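Local coordinates for glucose-6-phosphate 1-dehydrogenase (Kluyveromyces lactis, PDB 7E6I), which oxidises D-glucose 6-phosphate with NADP(+) to 6-phospho-D-glucono-1,5-lactone, the first step of the oxidative pentose phosphate pathway, at residues A[158-161]-A[162-166]; A[323-326]-A[327-330]; A[435-438]-A[439-443]. All blocks are in the same frame, centred on the assembly; numbering follows the deposited sequence.

Interaction 1: A[158-161]-A[162-166]; sequences DLQS and ATELQ
Leu159 and Thr163 meet where the first turn of helix 159-169 closes, and Leu159 O is gripped twice there. Thr163 N bonds to it at 2.9 Å from Leu159 O, while Thr163 OG1 donates to the same Leu159 O at 2.6 Å from above the carbonyl plane. Thr163 carries OG1 beside its own backbone N (chi1 -48°), which folds the hydroxyl back onto the preceding turn; Leu159 CD1 comes against Thr163 OG1 at 3.6 Å. Just before the helix, Asp158 acts as N-cap. Asp158 OD1 accepts from Ser161 N at 3.0 Å almost end-on, and from Ser161 OG at 2.7 Å from above the carboxylate plane, so one oxygen ties down both the backbone and the side chain of Ser161. The tightly packed side is completed by the buried methyl of Ala162, which lies against Trp440 of helix 433-451. The solvent side is looser: Gln160 and Glu164, both exposed, run alongside each other with extended chains and are joined at their ends, Gln160 NE2 to Glu164 OE2 at 2.8 Å, with amide and carboxylate planes 33° apart. The helix is the crossover of a beta-alpha-beta unit in the Rossmann-type NADP domain, linking strand 146-152 to strand 178-181; helix 433-451 covers Leu159 and Ala162, and Thr444 there bonds to Leu159 N.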
loop_
_atom_site.group_PDB
_atom_site.type_symbol
_atom_site.label_atom_id
_atom_site.label_comp_id
_atom_site.label_asym_id
_atom_site.label_seq_id
_atom_site.Cartn_x
_atom_site.Cartn_y
_atom_site.Cartn_z
ATOM N N ASP A 158 -4.048 16.584 -2.160
ATOM C CA ASP A 158 -4.847 17.158 -1.081
ATOM C C ASP A 158 -6.307 16.930 -1.457
ATOM O O ASP A 158 -6.610 16.387 -2.528
ATOM C CB ASP A 158 -4.536 18.643 -0.848
ATOM C CG ASP A 158 -4.622 19.481 -2.123
ATOM O OD1 ASP A 158 -5.328 19.092 -3.090
ATOM O OD2 ASP A 158 -3.965 20.545 -2.158
ATOM N N LEU A 159 -7.211 17.353 -0.570
ATOM C CA LEU A 159 -8.634 17.124 -0.808
ATOM C C LEU A 159 -9.072 17.692 -2.159
ATOM O O LEU A 159 -9.761 17.012 -2.936
ATOM C CB LEU A 159 -9.458 17.734 0.324
ATOM C CG LEU A 159 -10.968 17.591 0.145
ATOM C CD1 LEU A 159 -11.365 16.132 0.040
ATOM C CD2 LEU A 159 -11.713 18.238 1.313
ATOM N N GLN A 160 -8.654 18.926 -2.469
ATOM C CA GLN A 160 -9.177 19.608 -3.646
ATOM C C GLN A 160 -8.761 18.907 -4.930
ATOM O O GLN A 160 -9.593 18.658 -5.810
ATOM C CB GLN A 160 -8.722 21.062 -3.660
ATOM C CG GLN A 160 -9.698 21.967 -4.400
ATOM C CD GLN A 160 -9.056 23.252 -4.902
ATOM O OE1 GLN A 160 -8.908 24.221 -4.149
ATOM N NE2 GLN A 160 -8.679 23.271 -6.181
ATOM N N SER A 161 -7.476 18.590 -5.065
ATOM C CA SER A 161 -7.018 17.912 -6.272
ATOM C C SER A 161 -7.639 16.524 -6.401
ATOM O O SER A 161 -8.068 16.134 -7.494
ATOM C CB SER A 161 -5.481 17.870 -6.301
ATOM O OG SER A 161 -4.907 17.342 -5.108
ATOM N N ALA A 162 -7.745 15.776 -5.295
ATOM C CA ALA A 162 -8.358 14.448 -5.376
ATOM C C ALA A 162 -9.822 14.537 -5.790
ATOM O O ALA A 162 -10.281 13.763 -6.642
ATOM C CB ALA A 162 -8.224 13.711 -4.044
ATOM N N THR A 163 -10.569 15.478 -5.205
ATOM C CA THR A 163 -11.957 15.691 -5.610
ATOM C C THR A 163 -12.056 15.975 -7.106
ATOM O O THR A 163 -12.908 15.405 -7.803
ATOM C CB THR A 163 -12.574 16.841 -4.814
ATOM O OG1 THR A 163 -12.285 16.669 -3.426
ATOM C CG2 THR A 163 -14.081 16.896 -5.014
ATOM N N GLU A 164 -11.176 16.843 -7.618
ATOM C CA GLU A 164 -11.225 17.213 -9.029
ATOM C C GLU A 164 -10.964 16.012 -9.929
ATOM O O GLU A 164 -11.662 15.810 -10.930
ATOM C CB GLU A 164 -10.212 18.318 -9.310
ATOM C CG GLU A 164 -10.681 19.710 -8.939
ATOM C CD GLU A 164 -9.563 20.739 -9.075
ATOM O OE1 GLU A 164 -8.682 20.537 -9.949
ATOM O OE2 GLU A 164 -9.566 21.739 -8.315
ATOM N N LEU A 165 -9.964 15.199 -9.589
ATOM C CA LEU A 165 -9.704 14.000 -10.371
ATOM C C LEU A 165 -10.919 13.082 -10.386
ATOM O O LEU A 165 -11.323 12.589 -11.450
ATOM C CB LEU A 165 -8.495 13.264 -9.807
ATOM C CG LEU A 165 -8.208 11.901 -10.421
ATOM C CD1 LEU A 165 -7.981 12.061 -11.915
ATOM C CD2 LEU A 165 -7.006 11.271 -9.751
ATOM N N GLN A 166 -11.524 12.857 -9.217
ATOM C CA GLN A 166 -12.650 11.932 -9.136
ATOM C C GLN A 166 -13.882 12.484 -9.847
ATOM O O GLN A 166 -14.673 11.721 -10.425
ATOM C CB GLN A 166 -12.969 11.615 -7.674
ATOM C CG GLN A 166 -14.154 10.662 -7.511
ATOM C CD GLN A 166 -14.022 9.378 -8.344
ATOM O OE1 GLN A 166 -12.917 8.960 -8.701
ATOM N NE2 GLN A 166 -15.157 8.734 -8.632
#

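Interaction 2: A[323-326]-A[327-330]; sequences IANE and RWDG
Trp328 N is held by two oxygens of Asn325: side-chain OD1 lies 3.0 Å from it, and backbone Asn325 O makes a longer, weak bond to it at 3.4 Å. The weak backbone bond closes a type I beta turn over Asn325-Trp328, with Glu326 and Arg327 at its corners, and OD1 reinforces it from the side chain. The turn lies in the connection between the adjacent antiparallel strands 316-321 and 333-338 of the C-terminal domain's mixed sheet. The asparagine amide is tucked back over the turn because its CG sits between the backbone N and the carbonyl carbon (chi1 67°). This places Trp328 N nearly on the axis of the side-chain C=O (176°), though the bond is bent at the hydrogen (N-H...O 142°). Asn325 OD1 also rests 3.6 Å from Trp328 CD1, oblique to the indole.

On the buried side, Ile323 and Trp328 lie side by side, Ile323 CB 3.8 Å from Trp328 CB, and helix 263-276 packs against Ile323. Arg327 CG sits 3.6 Å above one face of the Trp328 ring, near its rim, and its guanidinium forms a salt bridge with Glu256 and bonds to Trp207 O. The indole is fixed in rotation by Trp328 NE1 bonding to Thr254 O, and the ring of Trp207 meets it.

Two waters span the ends of the loop. One accepts a hydrogen bond from Ile323 N and lies within hydrogen-bonding distance of Trp328 O; the other donates to Ile323 O at 3.1 Å and accepts from Gly330 N at 2.9 Å.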
loop_
_atom_site.group_PDB
_atom_site.type_symbol
_atom_site.label_atom_id
_atom_site.label_comp_id
_atom_site.label_asym_id
_atom_site.label_seq_id
_atom_site.Cartn_x
_atom_site.Cartn_y
_atom_site.Cartn_z
ATOM N N ILE A 323 -9.808 7.937 17.632
ATOM C CA ILE A 323 -11.008 7.467 16.962
ATOM C C ILE A 323 -12.150 7.533 17.961
ATOM O O ILE A 323 -12.087 6.913 19.031
ATOM C CB ILE A 323 -10.827 6.053 16.417
ATOM C CG1 ILE A 323 -9.609 5.997 15.501
ATOM C CG2 ILE A 323 -12.115 5.596 15.754
ATOM C CD1 ILE A 323 -9.379 4.623 14.910
ATOM N N ALA A 324 -13.193 8.280 17.616
ATOM C CA ALA A 324 -14.280 8.538 18.552
ATOM C C ALA A 324 -15.424 7.554 18.305
ATOM O O ALA A 324 -16.457 7.880 17.731
ATOM C CB ALA A 324 -14.746 9.984 18.423
ATOM N N ASN A 325 -15.221 6.312 18.733
ATOM C CA ASN A 325 -16.325 5.371 18.751
ATOM C C ASN A 325 -16.187 4.485 19.972
ATOM O O ASN A 325 -15.266 4.645 20.781
ATOM C CB ASN A 325 -16.439 4.563 17.444
ATOM C CG ASN A 325 -15.284 3.600 17.206
ATOM O OD1 ASN A 325 -14.516 3.254 18.117
ATOM N ND2 ASN A 325 -15.167 3.145 15.949
ATOM N N GLU A 326 -17.113 3.533 20.093
ATOM C CA GLU A 326 -17.210 2.746 21.313
ATOM C C GLU A 326 -15.983 1.858 21.522
ATOM O O GLU A 326 -15.542 1.665 22.668
ATOM C CB GLU A 326 -18.478 1.906 21.282
ATOM C CG GLU A 326 -18.656 1.101 22.536
ATOM C CD GLU A 326 -20.099 0.752 22.782
ATOM O OE1 GLU A 326 -20.609 -0.177 22.107
ATOM O OE2 GLU A 326 -20.716 1.412 23.650
ATOM N N ARG A 327 -15.425 1.301 20.436
ATOM C CA ARG A 327 -14.298 0.387 20.583
ATOM C C ARG A 327 -13.021 1.131 20.962
ATOM O O ARG A 327 -12.210 0.616 21.740
ATOM C CB ARG A 327 -14.088 -0.418 19.294
ATOM C CG ARG A 327 -12.886 -1.376 19.344
ATOM C CD ARG A 327 -12.785 -2.247 18.088
ATOM N NE ARG A 327 -14.080 -2.845 17.811
ATOM C CZ ARG A 327 -14.522 -3.961 18.384
ATOM N NH1 ARG A 327 -13.743 -4.623 19.241
ATOM N NH2 ARG A 327 -15.740 -4.412 18.099
ATOM N N TRP A 328 -12.827 2.347 20.443
ATOM C CA TRP A 328 -11.512 2.981 20.468
ATOM C C TRP A 328 -11.439 4.259 21.284
ATOM O O TRP A 328 -10.366 4.870 21.364
ATOM C CB TRP A 328 -11.042 3.272 19.035
ATOM C CG TRP A 328 -10.804 1.998 18.269
ATOM C CD1 TRP A 328 -11.462 1.573 17.159
ATOM C CD2 TRP A 328 -9.847 0.989 18.581
ATOM N NE1 TRP A 328 -10.963 0.365 16.741
ATOM C CE2 TRP A 328 -9.970 -0.020 17.602
ATOM C CE3 TRP A 328 -8.880 0.845 19.591
ATOM C CZ2 TRP A 328 -9.185 -1.175 17.608
ATOM C CZ3 TRP A 328 -8.084 -0.303 19.597
ATOM C CH2 TRP A 328 -8.253 -1.304 18.611
ATOM N N ASP A 329 -12.529 4.663 21.905
ATOM C CA ASP A 329 -12.592 5.961 22.545
ATOM C C ASP A 329 -11.498 6.128 23.598
ATOM O O ASP A 329 -11.429 5.372 24.571
ATOM C CB ASP A 329 -13.969 6.125 23.167
ATOM C CG ASP A 329 -14.142 7.457 23.783
ATOM O OD1 ASP A 329 -13.825 8.460 23.113
ATOM O OD2 ASP A 329 -14.568 7.495 24.943
ATOM N N GLY A 330 -10.647 7.128 23.411
ATOM C CA GLY A 330 -9.581 7.385 24.356
ATOM C C GLY A 330 -8.311 6.564 24.177
ATOM O O GLY A 330 -7.360 6.759 24.940
HETATM O O HOH W 1 -8.888 6.512 19.867
HETATM O O HOH W 2 -10.840 8.816 21.064
#

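Interaction 3: A[435-438]-A[439-443]; sequences ELDV and SWKLF
Leu436 and Trp440 lie side by side one helical turn apart, Leu436 CD1 reaching the five-membered part of the indole at 3.9 Å from Trp440 NE1. Behind them Leu436 O has two donors. Trp440 N bonds to Leu436 O at 3.0 Å, whereas Ser439 OG, also 3.0 Å from Leu436 O, comes in from well off the carbonyl axis (C=O...O 119°), tilted from the carbonyl plane. Ser439 manages this by placing OG between its backbone N and carbonyl carbon (chi1 83°), where the hydroxyl curls back onto the preceding turn.

On a more outward flank, Asp437 and Lys441 form a salt bridge, their side chains crossing at a slant. Lys441 NZ is modelled 2.4 Å from Asp437 OD2, a separation too short to be taken literally. The lysine lies along the helix, its CG 3.6 Å from Asp437 O, and its NZ ends close to the carboxylate plane, beside OD2.

These pairs belong to helix 433-451 of the C-terminal domain, packed between helix 236-254, which Ser439, Trp440 and Phe443 touch, and helix 263-276, where Val438 meets Leu274, on the one hand and helix 159-169 of the NADP domain on the other. Further out, Glu435, buried, has both carboxylate oxygens engaged: OE2 by a salt bridge to Lys270 and a bond from Gln248 NE2, OE1 by Arg432 N. Its side chain is about 5 Å from that of Leu185, a probable glucose 6-phosphate-binding residue.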
loop_
_atom_site.group_PDB
_atom_site.type_symbol
_atom_site.label_atom_id
_atom_site.label_comp_id
_atom_site.label_asym_id
_atom_site.label_seq_id
_atom_site.Cartn_x
_atom_site.Cartn_y
_atom_site.Cartn_z
ATOM N N GLU A 435 -13.657 6.215 0.487
ATOM C CA GLU A 435 -12.442 5.968 1.253
ATOM C C GLU A 435 -11.379 7.023 0.950
ATOM O O GLU A 435 -10.751 7.586 1.858
ATOM C CB GLU A 435 -11.939 4.567 0.910
ATOM C CG GLU A 435 -10.838 4.019 1.765
ATOM C CD GLU A 435 -10.442 2.601 1.331
ATOM O OE1 GLU A 435 -11.045 2.060 0.366
ATOM O OE2 GLU A 435 -9.528 2.019 1.955
ATOM N N LEU A 436 -11.158 7.291 -0.334
ATOM C CA LEU A 436 -10.234 8.342 -0.739
ATOM C C LEU A 436 -10.673 9.693 -0.190
ATOM O O LEU A 436 -9.874 10.446 0.391
ATOM C CB LEU A 436 -10.172 8.380 -2.268
ATOM C CG LEU A 436 -8.907 8.744 -3.018
ATOM C CD1 LEU A 436 -7.668 8.393 -2.218
ATOM C CD2 LEU A 436 -8.935 8.007 -4.347
ATOM N N ASP A 437 -11.953 10.015 -0.361
ATOM C CA ASP A 437 -12.434 11.328 0.037
ATOM C C ASP A 437 -12.228 11.556 1.526
ATOM O O ASP A 437 -11.709 12.601 1.936
ATOM C CB ASP A 437 -13.904 11.475 -0.338
ATOM C CG ASP A 437 -14.451 12.827 0.033
ATOM O OD1 ASP A 437 -13.938 13.849 -0.468
ATOM O OD2 ASP A 437 -15.395 12.873 0.845
ATOM N N VAL A 438 -12.602 10.575 2.356
ATOM C CA VAL A 438 -12.487 10.754 3.803
ATOM C C VAL A 438 -11.024 10.805 4.229
ATOM O O VAL A 438 -10.652 11.559 5.141
ATOM C CB VAL A 438 -13.244 9.642 4.541
ATOM C CG1 VAL A 438 -13.110 9.836 6.039
ATOM C CG2 VAL A 438 -14.691 9.653 4.132
ATOM N N SER A 439 -10.166 10.012 3.587
ATOM C CA SER A 439 -8.771 10.037 3.995
ATOM C C SER A 439 -8.139 11.392 3.681
ATOM O O SER A 439 -7.314 11.886 4.454
ATOM C CB SER A 439 -8.006 8.890 3.332
ATOM O OG SER A 439 -7.599 9.238 2.015
ATOM N N TRP A 440 -8.548 12.033 2.584
ATOM C CA TRP A 440 -8.038 13.368 2.283
ATOM C C TRP A 440 -8.668 14.438 3.173
ATOM O O TRP A 440 -7.981 15.392 3.551
ATOM C CB TRP A 440 -8.238 13.704 0.798
ATOM C CG TRP A 440 -7.137 13.124 -0.081
ATOM C CD1 TRP A 440 -7.286 12.242 -1.117
ATOM C CD2 TRP A 440 -5.731 13.375 0.032
ATOM N NE1 TRP A 440 -6.061 11.929 -1.657
ATOM C CE2 TRP A 440 -5.088 12.607 -0.966
ATOM C CE3 TRP A 440 -4.948 14.173 0.886
ATOM C CZ2 TRP A 440 -3.706 12.615 -1.139
ATOM C CZ3 TRP A 440 -3.577 14.177 0.715
ATOM C CH2 TRP A 440 -2.969 13.402 -0.293
ATOM N N LYS A 441 -9.943 14.286 3.559
ATOM C CA LYS A 441 -10.534 15.235 4.503
ATOM C C LYS A 441 -9.794 15.215 5.835
ATOM O O LYS A 441 -9.710 16.244 6.521
ATOM C CB LYS A 441 -12.017 14.921 4.725
ATOM C CG LYS A 441 -12.953 15.495 3.676
ATOM C CD LYS A 441 -14.296 14.753 3.640
ATOM C CE LYS A 441 -15.356 15.619 2.935
ATOM N NZ LYS A 441 -16.017 15.002 1.744
ATOM N N LEU A 442 -9.235 14.059 6.200
ATOM C CA LEU A 442 -8.529 13.906 7.464
ATOM C C LEU A 442 -7.150 14.563 7.428
ATOM O O LEU A 442 -6.768 15.270 8.368
ATOM C CB LEU A 442 -8.412 12.415 7.798
ATOM C CG LEU A 442 -7.644 12.064 9.069
ATOM C CD1 LEU A 442 -8.311 12.712 10.276
ATOM C CD2 LEU A 442 -7.524 10.556 9.266
ATOM N N PHE A 443 -6.394 14.356 6.349
ATOM C CA PHE A 443 -5.003 14.781 6.307
ATOM C C PHE A 443 -4.800 16.176 5.730
ATOM O O PHE A 443 -3.753 16.790 5.982
ATOM C CB PHE A 443 -4.180 13.800 5.481
ATOM C CG PHE A 443 -3.696 12.644 6.256
ATOM C CD1 PHE A 443 -4.519 11.553 6.479
ATOM C CD2 PHE A 443 -2.428 12.646 6.802
ATOM C CE1 PHE A 443 -4.059 10.466 7.232
ATOM C CE2 PHE A 443 -1.970 11.568 7.550
ATOM C CZ PHE A 443 -2.781 10.486 7.772
#

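Interactions 1 and 3 touch directly, although one lies in the NAD(P)-binding domain and the other in the C-terminal domain: their centres are 10 Å apart, and Ala162 CB packs 3.4 Å from Trp440 CD1, while Asp158 CA lies 3.6 Å from Trp440 CE3. This is part of the interface between the two domains, not far from the substrate pocket. The Trp440 side chain is about 12 Å from the bound glucose 6-phosphate, and the side chains of Leu436 and Leu165 are about 7 and 9 Å from that of Lys153, a residue of that pocket. Interaction 2 stands apart, its nearest atoms about 8 Å from interaction 3 and about 19 Å from interaction 1, in a loop away from the substrate and NADP(+) sites.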